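Long-range contacts in alginase (PDB 4Q8K), which cleaves the polysaccharide alginate, probably by beta-elimination, as a bacterial lyase of polysaccharide lyase family 18: residues S196-M201 and Q314-F319; V238-T243 and G256-Y261; V171-E176 and W187-K192. All blocks are in the same frame, centred on the assembly; numbering follows the deposited sequence.

How the contacts relate
All three contacts lie in the alginate lyase domain and reach the same curled antiparallel sheet. Contact 3 comes first along the chain and closes before the other two open. Contact 2 is nested inside the loop closed by contact 1. Contacts 1 and 2 lie on opposite sides of the chain's centre, their own centres about 25 Å apart. Contact 3 is centred about 19 Å from the centre of contact 1 and about 17 Å from that of contact 2. Contacts 1 and 3 touch through neighbouring strands 316-319 and 186-193, where K318 forms a salt bridge with E190. Contact 2 supplies two of the five calcium ligand residues. Contact 3 joins the sandwich's two sheets.

Contact 1: residues S196-M201 and Q314-F319; sequences SLRVAM and QSYFKF
R198 and Y316 lie side by side, pointing the same way. CB of R198 rests 3.4 Å from the backbone O of S315. CG meets that same O and CB of Y316. CD packs on CB and CD1 of Y316. The chain is extended from CG to NE, which puts R198 NE 3.3 Å from CG of Y316. CZ of R198 then stands over the centre of the Y316 ring, 3.5 Å from the centroid. Guanidinium and ring are stacked, their planes 7° apart, in a cation-pi pair. NH1 lies over CE1, and NH2 over CD2. NE also bonds V193 O, and a water joins NH1 to Q314 O. An alanine here would probably leave this face of Y316 without its cation-pi partner and V193 O without this donor. Beside the stack, V199 O accepts two bonds from S315, from OG at 2.9 Å and from N at 3.0 Å. M201 SD packs 3.4 Å from S315 OG. The contact ties the loop after strand 186-193 to the start of strand 316-319. It lies in the jelly-roll beta-sandwich expected of this concanavalin-like lyase domain.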
loop_
_atom_site.group_PDB
_atom_site.type_symbol
_atom_site.label_atom_id
_atom_site.label_comp_id
_atom_site.label_asym_id
_atom_site.label_seq_id
_atom_site.Cartn_x
_atom_site.Cartn_y
_atom_site.Cartn_z
ATOM N N SER A 196 -12.286 15.920 0.057
ATOM C CA SER A 196 -13.645 16.401 0.304
ATOM C C SER A 196 -14.591 15.282 0.713
ATOM O O SER A 196 -15.632 15.538 1.317
ATOM C CB SER A 196 -14.206 17.154 -0.909
ATOM O OG SER A 196 -14.402 16.295 -2.021
ATOM N N LEU A 197 -14.223 14.046 0.391
ATOM C CA LEU A 197 -15.093 12.905 0.663
ATOM C C LEU A 197 -14.769 12.234 1.987
ATOM O O LEU A 197 -15.505 11.358 2.436
ATOM C CB LEU A 197 -15.000 11.868 -0.453
ATOM C CG LEU A 197 -15.393 12.260 -1.878
ATOM C CD1 LEU A 197 -15.096 11.104 -2.810
ATOM C CD2 LEU A 197 -16.862 12.641 -1.951
ATOM N N ARG A 198 -13.664 12.634 2.609
ATOM C CA ARG A 198 -13.196 11.952 3.823
ATOM C C ARG A 198 -14.103 12.127 5.030
ATOM O O ARG A 198 -14.537 13.236 5.345
ATOM C CB ARG A 198 -11.779 12.392 4.168
ATOM C CG ARG A 198 -10.826 12.114 3.042
ATOM C CD ARG A 198 -9.422 12.603 3.352
ATOM N NE ARG A 198 -8.590 12.526 2.160
ATOM C CZ ARG A 198 -7.394 13.108 2.048
ATOM N NH1 ARG A 198 -6.890 13.802 3.062
ATOM N NH2 ARG A 198 -6.705 13.006 0.923
ATOM N N VAL A 199 -14.382 11.009 5.696
ATOM C CA VAL A 199 -15.144 11.004 6.933
ATOM C C VAL A 199 -14.491 10.014 7.890
ATOM O O VAL A 199 -13.403 9.506 7.616
ATOM C CB VAL A 199 -16.618 10.631 6.692
ATOM C CG1 VAL A 199 -17.330 11.759 5.925
ATOM C CG2 VAL A 199 -16.716 9.305 5.939
ATOM N N ALA A 200 -15.137 9.743 9.014
ATOM C CA ALA A 200 -14.562 8.834 10.000
ATOM C C ALA A 200 -14.536 7.404 9.475
ATOM O O ALA A 200 -15.330 7.039 8.611
ATOM C CB ALA A 200 -15.333 8.917 11.313
ATOM N N MET A 201 -13.610 6.597 9.981
ATOM C CA MET A 201 -13.590 5.181 9.626
ATOM C C MET A 201 -14.944 4.546 9.934
ATOM O O MET A 201 -15.449 3.734 9.165
ATOM C CB MET A 201 -12.479 4.432 10.374
ATOM C CG MET A 201 -11.057 4.743 9.861
ATOM S SD MET A 201 -10.764 4.130 8.194
ATOM C CE MET A 201 -10.680 2.367 8.437
ATOM N N GLN A 314 -11.135 12.005 9.744
ATOM C CA GLN A 314 -10.907 12.368 8.346
ATOM C C GLN A 314 -10.031 11.333 7.659
ATOM O O GLN A 314 -9.001 11.653 7.074
ATOM C CB GLN A 314 -10.274 13.758 8.250
ATOM C CG GLN A 314 -11.102 14.848 8.897
ATOM C CD GLN A 314 -12.438 15.032 8.215
ATOM O OE1 GLN A 314 -12.541 14.925 6.994
ATOM N NE2 GLN A 314 -13.472 15.305 9.001
ATOM N N SER A 315 -10.464 10.084 7.731
ATOM C CA SER A 315 -9.670 8.960 7.251
ATOM C C SER A 315 -9.746 8.837 5.746
ATOM O O SER A 315 -10.674 9.332 5.118
ATOM C CB SER A 315 -10.166 7.661 7.899
ATOM O OG SER A 315 -11.473 7.338 7.450
ATOM N N TYR A 316 -8.768 8.161 5.155
ATOM C CA TYR A 316 -8.802 7.960 3.717
ATOM C C TYR A 316 -8.019 6.752 3.250
ATOM O O TYR A 316 -6.925 6.477 3.735
ATOM C CB TYR A 316 -8.392 9.230 2.956
ATOM C CG TYR A 316 -6.993 9.787 3.183
ATOM C CD1 TYR A 316 -6.645 10.377 4.396
ATOM C CD2 TYR A 316 -6.043 9.775 2.162
ATOM C CE1 TYR A 316 -5.373 10.921 4.592
ATOM C CE2 TYR A 316 -4.782 10.323 2.353
ATOM C CZ TYR A 316 -4.458 10.890 3.567
ATOM O OH TYR A 316 -3.208 11.435 3.763
ATOM N N PHE A 317 -8.621 6.032 2.314
ATOM C CA PHE A 317 -8.024 4.859 1.720
ATOM C C PHE A 317 -7.079 5.253 0.587
ATOM O O PHE A 317 -7.367 6.184 -0.174
ATOM C CB PHE A 317 -9.117 3.938 1.179
ATOM C CG PHE A 317 -8.600 2.636 0.629
ATOM C CD1 PHE A 317 -8.065 1.685 1.478
ATOM C CD2 PHE A 317 -8.677 2.355 -0.723
ATOM C CE1 PHE A 317 -7.591 0.477 0.982
ATOM C CE2 PHE A 317 -8.206 1.158 -1.231
ATOM C CZ PHE A 317 -7.666 0.210 -0.370
ATOM N N LYS A 318 -5.956 4.540 0.485
ATOM C CA LYS A 318 -5.034 4.699 -0.633
ATOM C C LYS A 318 -4.604 3.338 -1.142
ATOM O O LYS A 318 -4.607 2.353 -0.394
ATOM C CB LYS A 318 -3.778 5.476 -0.208
ATOM C CG LYS A 318 -4.039 6.650 0.705
ATOM C CD LYS A 318 -2.820 7.561 0.809
ATOM C CE LYS A 318 -1.670 6.896 1.538
ATOM N NZ LYS A 318 -0.476 7.818 1.583
ATOM N N PHE A 319 -4.203 3.270 -2.404
ATOM C CA PHE A 319 -3.668 2.014 -2.918
ATOM C C PHE A 319 -2.738 2.303 -4.085
ATOM O O PHE A 319 -2.842 3.356 -4.715
ATOM C CB PHE A 319 -4.804 1.078 -3.338
ATOM C CG PHE A 319 -5.567 1.559 -4.536
ATOM C CD1 PHE A 319 -6.603 2.469 -4.390
ATOM C CD2 PHE A 319 -5.252 1.105 -5.798
ATOM C CE1 PHE A 319 -7.307 2.921 -5.498
ATOM C CE2 PHE A 319 -5.955 1.551 -6.912
ATOM C CZ PHE A 319 -6.985 2.457 -6.753
HETATM O O HOH W 1 -7.591 13.856 5.932
HETATM O O HOH W 2 -4.056 14.147 1.889
HETATM O O HOH W 3 -13.394 8.454 4.571
#

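Contact 2: residues V238-T243 and G256-Y261; sequences VYVSDT and GIFDVY. With CA (calcium ion), chain B; SO4 (sulfate ion), chain C.
Y261 holds CG between its backbone N and carbonyl carbon (chi1 61°), while Y239 holds CG anti to its carbonyl carbon (chi1 -62°). From these CG positions, on the same face of the sheet, the rings meet 14° from parallel but slid apart, and barely overlap. CD1 of Y239 comes within 3.2 Å of CE1 of Y261. CB of Y239 sits over the face of the Y261 ring in a CH-pi contact. The Y261 ring stacks with F248.

The strands are antiparallel. Y239-Y261 and S241-D259 are hydrogen-bonded pairs, and V240-V260 between them is a non-hydrogen-bonded pair. On the face of V240 and V260, V240 CG1 packs 3.7 Å from CB of F258.

At the far end D242 spreads its carboxylate between two tasks. OD1 binds the calcium ion at 2.4 Å. OD2 accepts from G256 N at 2.9 Å and also from G219 N. I257 O binds the same calcium ion at 2.4 Å. D250, V252 and N255 complete the protein ligands. A water on the calcium ion lies 2.6 Å from D259 OD2 and probably donates to it. D259 is thus a second-shell residue, and it also holds the backbone N of the ligand D250. The calcium ion probably offsets the negative charge of D242 and D250, and through D242 and I257 it ties the two segments together with the loop that links them.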
loop_
_atom_site.group_PDB
_atom_site.type_symbol
_atom_site.label_atom_id
_atom_site.label_comp_id
_atom_site.label_asym_id
_atom_site.label_seq_id
_atom_site.Cartn_x
_atom_site.Cartn_y
_atom_site.Cartn_z
ATOM N N VAL A 238 -1.159 -2.608 4.143
ATOM C CA VAL A 238 -0.870 -3.921 3.573
ATOM C C VAL A 238 0.482 -3.837 2.895
ATOM O O VAL A 238 0.719 -2.926 2.086
ATOM C CB VAL A 238 -1.916 -4.342 2.539
ATOM C CG1 VAL A 238 -1.575 -5.704 1.952
ATOM C CG2 VAL A 238 -3.308 -4.364 3.173
ATOM N N TYR A 239 1.365 -4.783 3.220
ATOM C CA TYR A 239 2.751 -4.735 2.743
ATOM C C TYR A 239 3.107 -5.908 1.855
ATOM O O TYR A 239 2.600 -7.021 2.014
ATOM C CB TYR A 239 3.745 -4.811 3.902
ATOM C CG TYR A 239 3.711 -3.712 4.931
ATOM C CD1 TYR A 239 2.690 -3.644 5.864
ATOM C CD2 TYR A 239 4.741 -2.765 5.002
ATOM C CE1 TYR A 239 2.665 -2.666 6.827
ATOM C CE2 TYR A 239 4.724 -1.775 5.974
ATOM C CZ TYR A 239 3.685 -1.728 6.874
ATOM O OH TYR A 239 3.652 -0.754 7.843
ATOM N N VAL A 240 4.039 -5.648 0.952
ATOM C CA VAL A 240 4.754 -6.686 0.235
ATOM C C VAL A 240 6.239 -6.408 0.511
ATOM O O VAL A 240 6.765 -5.364 0.133
ATOM C CB VAL A 240 4.453 -6.660 -1.271
ATOM C CG1 VAL A 240 5.248 -7.737 -1.995
ATOM C CG2 VAL A 240 2.957 -6.844 -1.517
ATOM N N SER A 241 6.897 -7.334 1.202
ATOM C CA SER A 241 8.105 -6.986 1.950
ATOM C C SER A 241 9.129 -8.114 1.989
ATOM O O SER A 241 8.795 -9.249 2.317
ATOM C CB SER A 241 7.699 -6.602 3.382
ATOM O OG SER A 241 8.815 -6.381 4.218
ATOM N N ASP A 242 10.387 -7.786 1.696
ATOM C CA ASP A 242 11.446 -8.794 1.654
ATOM C C ASP A 242 12.507 -8.471 2.701
ATOM O O ASP A 242 13.678 -8.316 2.373
ATOM C CB ASP A 242 12.058 -8.876 0.244
ATOM C CG ASP A 242 13.037 -10.041 0.079
ATOM O OD1 ASP A 242 13.056 -10.921 0.955
ATOM O OD2 ASP A 242 13.787 -10.082 -0.924
ATOM N N THR A 243 12.088 -8.357 3.956
ATOM C CA THR A 243 12.990 -7.952 5.037
ATOM C C THR A 243 13.184 -9.031 6.090
ATOM O O THR A 243 12.585 -10.106 6.022
ATOM C CB THR A 243 12.472 -6.716 5.795
ATOM O OG1 THR A 243 11.393 -7.112 6.652
ATOM C CG2 THR A 243 12.012 -5.628 4.823
ATOM N N GLY A 256 14.235 -12.755 -2.037
ATOM C CA GLY A 256 13.339 -12.798 -3.177
ATOM C C GLY A 256 11.955 -13.318 -2.828
ATOM O O GLY A 256 11.048 -13.290 -3.656
ATOM N N ILE A 257 11.798 -13.811 -1.605
ATOM C CA ILE A 257 10.491 -14.264 -1.141
ATOM C C ILE A 257 9.854 -13.146 -0.333
ATOM O O ILE A 257 10.288 -12.842 0.771
ATOM C CB ILE A 257 10.592 -15.537 -0.281
ATOM C CG1 ILE A 257 11.231 -16.669 -1.093
ATOM C CG2 ILE A 257 9.211 -15.950 0.229
ATOM C CD1 ILE A 257 11.381 -17.974 -0.307
ATOM N N PHE A 258 8.826 -12.519 -0.891
ATOM C CA PHE A 258 8.206 -11.391 -0.225
ATOM C C PHE A 258 7.108 -11.867 0.713
ATOM O O PHE A 258 6.265 -12.667 0.324
ATOM C CB PHE A 258 7.623 -10.428 -1.261
ATOM C CG PHE A 258 8.649 -9.870 -2.188
ATOM C CD1 PHE A 258 8.975 -10.533 -3.359
ATOM C CD2 PHE A 258 9.328 -8.704 -1.864
ATOM C CE1 PHE A 258 9.944 -10.023 -4.214
ATOM C CE2 PHE A 258 10.304 -8.189 -2.710
ATOM C CZ PHE A 258 10.612 -8.853 -3.887
ATOM N N ASP A 259 7.149 -11.386 1.949
ATOM C CA ASP A 259 6.047 -11.569 2.877
ATOM C C ASP A 259 4.938 -10.600 2.505
ATOM O O ASP A 259 5.192 -9.434 2.186
ATOM C CB ASP A 259 6.506 -11.281 4.300
ATOM C CG ASP A 259 7.471 -12.328 4.815
ATOM O OD1 ASP A 259 7.058 -13.502 4.926
ATOM O OD2 ASP A 259 8.635 -11.985 5.085
ATOM N N VAL A 260 3.704 -11.083 2.535
ATOM C CA VAL A 260 2.562 -10.209 2.350
ATOM C C VAL A 260 1.829 -10.227 3.671
ATOM O O VAL A 260 1.425 -11.287 4.149
ATOM C CB VAL A 260 1.621 -10.701 1.240
ATOM C CG1 VAL A 260 0.425 -9.759 1.113
ATOM C CG2 VAL A 260 2.369 -10.837 -0.079
ATOM N N TYR A 261 1.693 -9.066 4.290
ATOM C CA TYR A 261 1.109 -9.005 5.616
ATOM C C TYR A 261 0.379 -7.704 5.811
ATOM O O TYR A 261 0.504 -6.766 5.003
ATOM C CB TYR A 261 2.182 -9.183 6.708
ATOM C CG TYR A 261 3.279 -8.133 6.728
ATOM C CD1 TYR A 261 3.147 -6.969 7.481
ATOM C CD2 TYR A 261 4.453 -8.330 6.025
ATOM C CE1 TYR A 261 4.156 -6.023 7.520
ATOM C CE2 TYR A 261 5.474 -7.381 6.052
ATOM C CZ TYR A 261 5.317 -6.239 6.803
ATOM O OH TYR A 261 6.328 -5.299 6.821
HETATM CA CA CA B . 12.167 -12.709 2.233
HETATM S S SO4 C . 7.143 -0.205 9.400
HETATM O O1 SO4 C . 7.438 -1.406 8.644
HETATM O O2 SO4 C . 8.370 0.531 9.691
HETATM O O3 SO4 C . 6.255 0.611 8.568
HETATM O O4 SO4 C . 6.466 -0.544 10.651
HETATM O O HOH W 4 9.263 -5.438 7.150
HETATM O O HOH W 5 9.354 -8.777 5.340
HETATM O O HOH W 6 11.010 -11.436 4.054
#

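Contact 3: residues V171-E176 and W187-K192; sequences VFVPLE and WRHEYK. With SO4 (sulfate ion), chain D.
H189 and V173 meet at the tight centre of this contact. CG of H189 is anti to the backbone N (chi1 -155°), which carries it toward the 171-176 backbone. V173 N donates to H189 ND1 at 3.0 Å, with an N-H...N angle of 164°. The donor lies in the imidazole plane. V173 is also the N-cap residue of helix 174-177. The bond sits where strand 169-172 gives way to the helix, and probably steadies that turn.

F172 packs beside it. Its CD1 is 3.2 Å from H189 O, and its edge points to the H189 face in a T-shaped pair, planes at 82°. CE1 of F172 is 3.6 Å from Y191 CD2. Those two rings meet rim to rim, nearly perpendicular. P174 presses its CB to 3.5 Å from W187 O.

The side-chain tip of partly exposed L175 is the looser part. Its CD2 lies 4.1 Å from CE3 of W187, and the two side chains cross at about a right angle. The backbone lies closer: P174 O is 3.6 Å from W187 CE3, and L175 CA packs on it. W187 NE1 bonds S340 OG.

R188 NH1 bonds sulfate O3 at 2.9 Å, and R188 NH2 bonds sulfate O4 at 3.2 Å. The sulfate probably came from the crystallisation liquor. E157 gives R188 a salt bridge, and E190 pairs with K318.

F172, H189 and Y191 form an aromatic cluster, while R188 and E190 point away from the 171-176 segment. Because ND1 accepts from V173, the proton of a neutral H189 would probably be on NE2.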
loop_
_atom_site.group_PDB
_atom_site.type_symbol
_atom_site.label_atom_id
_atom_site.label_comp_id
_atom_site.label_asym_id
_atom_site.label_seq_id
_atom_site.Cartn_x
_atom_site.Cartn_y
_atom_site.Cartn_z
ATOM N N VAL A 171 -0.850 0.152 -13.511
ATOM C CA VAL A 171 0.545 -0.183 -13.234
ATOM C C VAL A 171 1.183 0.912 -12.401
ATOM O O VAL A 171 1.260 2.059 -12.835
ATOM C CB VAL A 171 1.357 -0.360 -14.529
ATOM C CG1 VAL A 171 2.851 -0.360 -14.215
ATOM C CG2 VAL A 171 0.942 -1.637 -15.243
ATOM N N PHE A 172 1.642 0.554 -11.206
ATOM C CA PHE A 172 2.231 1.522 -10.288
ATOM C C PHE A 172 3.737 1.325 -10.213
ATOM O O PHE A 172 4.216 0.278 -9.774
ATOM C CB PHE A 172 1.608 1.403 -8.894
ATOM C CG PHE A 172 0.109 1.597 -8.880
ATOM C CD1 PHE A 172 -0.439 2.872 -8.829
ATOM C CD2 PHE A 172 -0.746 0.511 -8.936
ATOM C CE1 PHE A 172 -1.812 3.061 -8.820
ATOM C CE2 PHE A 172 -2.127 0.698 -8.929
ATOM C CZ PHE A 172 -2.653 1.965 -8.873
ATOM N N VAL A 173 4.475 2.344 -10.650
ATOM C CA VAL A 173 5.922 2.257 -10.785
ATOM C C VAL A 173 6.582 3.468 -10.130
ATOM O O VAL A 173 6.892 4.460 -10.793
ATOM C CB VAL A 173 6.309 2.199 -12.262
ATOM C CG1 VAL A 173 6.179 0.773 -12.793
ATOM C CG2 VAL A 173 5.426 3.165 -13.077
ATOM N N PRO A 174 6.780 3.405 -8.811
ATOM C CA PRO A 174 7.319 4.523 -8.032
ATOM C C PRO A 174 8.766 4.883 -8.408
ATOM O O PRO A 174 9.155 6.035 -8.211
ATOM C CB PRO A 174 7.232 4.012 -6.592
ATOM C CG PRO A 174 7.266 2.517 -6.734
ATOM C CD PRO A 174 6.466 2.240 -7.960
ATOM N N LEU A 175 9.532 3.943 -8.952
ATOM C CA LEU A 175 10.884 4.274 -9.409
ATOM C C LEU A 175 10.842 5.223 -10.597
ATOM O O LEU A 175 11.843 5.876 -10.913
ATOM C CB LEU A 175 11.671 3.022 -9.794
ATOM C CG LEU A 175 11.948 2.006 -8.683
ATOM C CD1 LEU A 175 12.519 0.728 -9.278
ATOM C CD2 LEU A 175 12.860 2.586 -7.599
ATOM N N GLU A 176 9.721 5.260 -11.300
ATOM C CA GLU A 176 9.517 6.178 -12.420
ATOM C C GLU A 176 8.709 7.420 -12.012
ATOM O O GLU A 176 9.076 8.546 -12.303
ATOM C CB GLU A 176 8.880 5.450 -13.604
ATOM C CG GLU A 176 9.634 4.214 -14.036
ATOM C CD GLU A 176 8.909 3.380 -15.067
ATOM O OE1 GLU A 176 8.467 3.962 -16.056
ATOM O OE2 GLU A 176 8.775 2.154 -14.916
ATOM N N TRP A 187 9.452 6.628 -2.290
ATOM C CA TRP A 187 8.828 7.121 -3.509
ATOM C C TRP A 187 7.500 6.418 -3.651
ATOM O O TRP A 187 7.401 5.238 -3.329
ATOM C CB TRP A 187 9.677 6.769 -4.716
ATOM C CG TRP A 187 10.715 7.785 -5.051
ATOM C CD1 TRP A 187 10.790 9.074 -4.595
ATOM C CD2 TRP A 187 11.843 7.591 -5.899
ATOM N NE1 TRP A 187 11.895 9.701 -5.132
ATOM C CE2 TRP A 187 12.548 8.812 -5.944
ATOM C CE3 TRP A 187 12.310 6.510 -6.652
ATOM C CZ2 TRP A 187 13.715 8.969 -6.684
ATOM C CZ3 TRP A 187 13.458 6.670 -7.399
ATOM C CH2 TRP A 187 14.146 7.894 -7.413
ATOM N N ARG A 188 6.484 7.121 -4.141
ATOM C CA ARG A 188 5.182 6.481 -4.321
ATOM C C ARG A 188 4.561 6.707 -5.691
ATOM O O ARG A 188 4.878 7.673 -6.402
ATOM C CB ARG A 188 4.190 6.907 -3.230
ATOM C CG ARG A 188 3.550 8.266 -3.486
ATOM C CD ARG A 188 2.758 8.751 -2.294
ATOM N NE ARG A 188 3.583 8.863 -1.096
ATOM C CZ ARG A 188 3.152 9.306 0.078
ATOM N NH1 ARG A 188 1.884 9.677 0.238
ATOM N NH2 ARG A 188 3.993 9.377 1.102
ATOM N N HIS A 189 3.665 5.792 -6.041
ATOM C CA HIS A 189 2.781 5.929 -7.187
ATOM C C HIS A 189 1.460 5.356 -6.686
ATOM O O HIS A 189 1.347 4.148 -6.499
ATOM C CB HIS A 189 3.297 5.115 -8.353
ATOM C CG HIS A 189 2.843 5.619 -9.688
ATOM N ND1 HIS A 189 3.046 4.919 -10.851
ATOM C CD2 HIS A 189 2.187 6.754 -10.033
ATOM C CE1 HIS A 189 2.551 5.608 -11.871
ATOM N NE2 HIS A 189 2.028 6.724 -11.400
ATOM N N GLU A 190 0.472 6.218 -6.456
ATOM C CA GLU A 190 -0.625 5.868 -5.567
ATOM C C GLU A 190 -1.883 6.690 -5.839
ATOM O O GLU A 190 -1.803 7.845 -6.286
ATOM C CB GLU A 190 -0.134 6.150 -4.149
ATOM C CG GLU A 190 -1.029 5.765 -3.008
ATOM C CD GLU A 190 -0.347 6.056 -1.688
ATOM O OE1 GLU A 190 -0.332 7.234 -1.258
ATOM O OE2 GLU A 190 0.198 5.110 -1.093
ATOM N N TYR A 191 -3.039 6.093 -5.559
ATOM C CA TYR A 191 -4.302 6.821 -5.580
ATOM C C TYR A 191 -4.785 7.005 -4.145
ATOM O O TYR A 191 -4.565 6.136 -3.300
ATOM C CB TYR A 191 -5.367 6.044 -6.352
ATOM C CG TYR A 191 -5.239 6.067 -7.859
ATOM C CD1 TYR A 191 -5.551 7.211 -8.585
ATOM C CD2 TYR A 191 -4.843 4.933 -8.559
ATOM C CE1 TYR A 191 -5.456 7.222 -9.959
ATOM C CE2 TYR A 191 -4.736 4.937 -9.929
ATOM C CZ TYR A 191 -5.048 6.086 -10.626
ATOM O OH TYR A 191 -4.940 6.092 -11.994
ATOM N N LYS A 192 -5.453 8.124 -3.869
ATOM C CA LYS A 192 -5.988 8.384 -2.539
ATOM C C LYS A 192 -7.399 8.965 -2.606
ATOM O O LYS A 192 -7.696 9.782 -3.471
ATOM C CB LYS A 192 -5.075 9.344 -1.772
ATOM C CG LYS A 192 -4.805 10.652 -2.515
ATOM C CD LYS A 192 -4.041 11.647 -1.660
ATOM C CE LYS A 192 -3.785 12.942 -2.451
ATOM N NZ LYS A 192 -3.065 13.952 -1.618
HETATM S S SO4 D . 2.184 11.276 3.964
HETATM O O1 SO4 D . 1.871 12.616 4.468
HETATM O O2 SO4 D . 1.819 10.294 4.987
HETATM O O3 SO4 D . 1.442 11.050 2.726
HETATM O O4 SO4 D . 3.613 11.185 3.702
#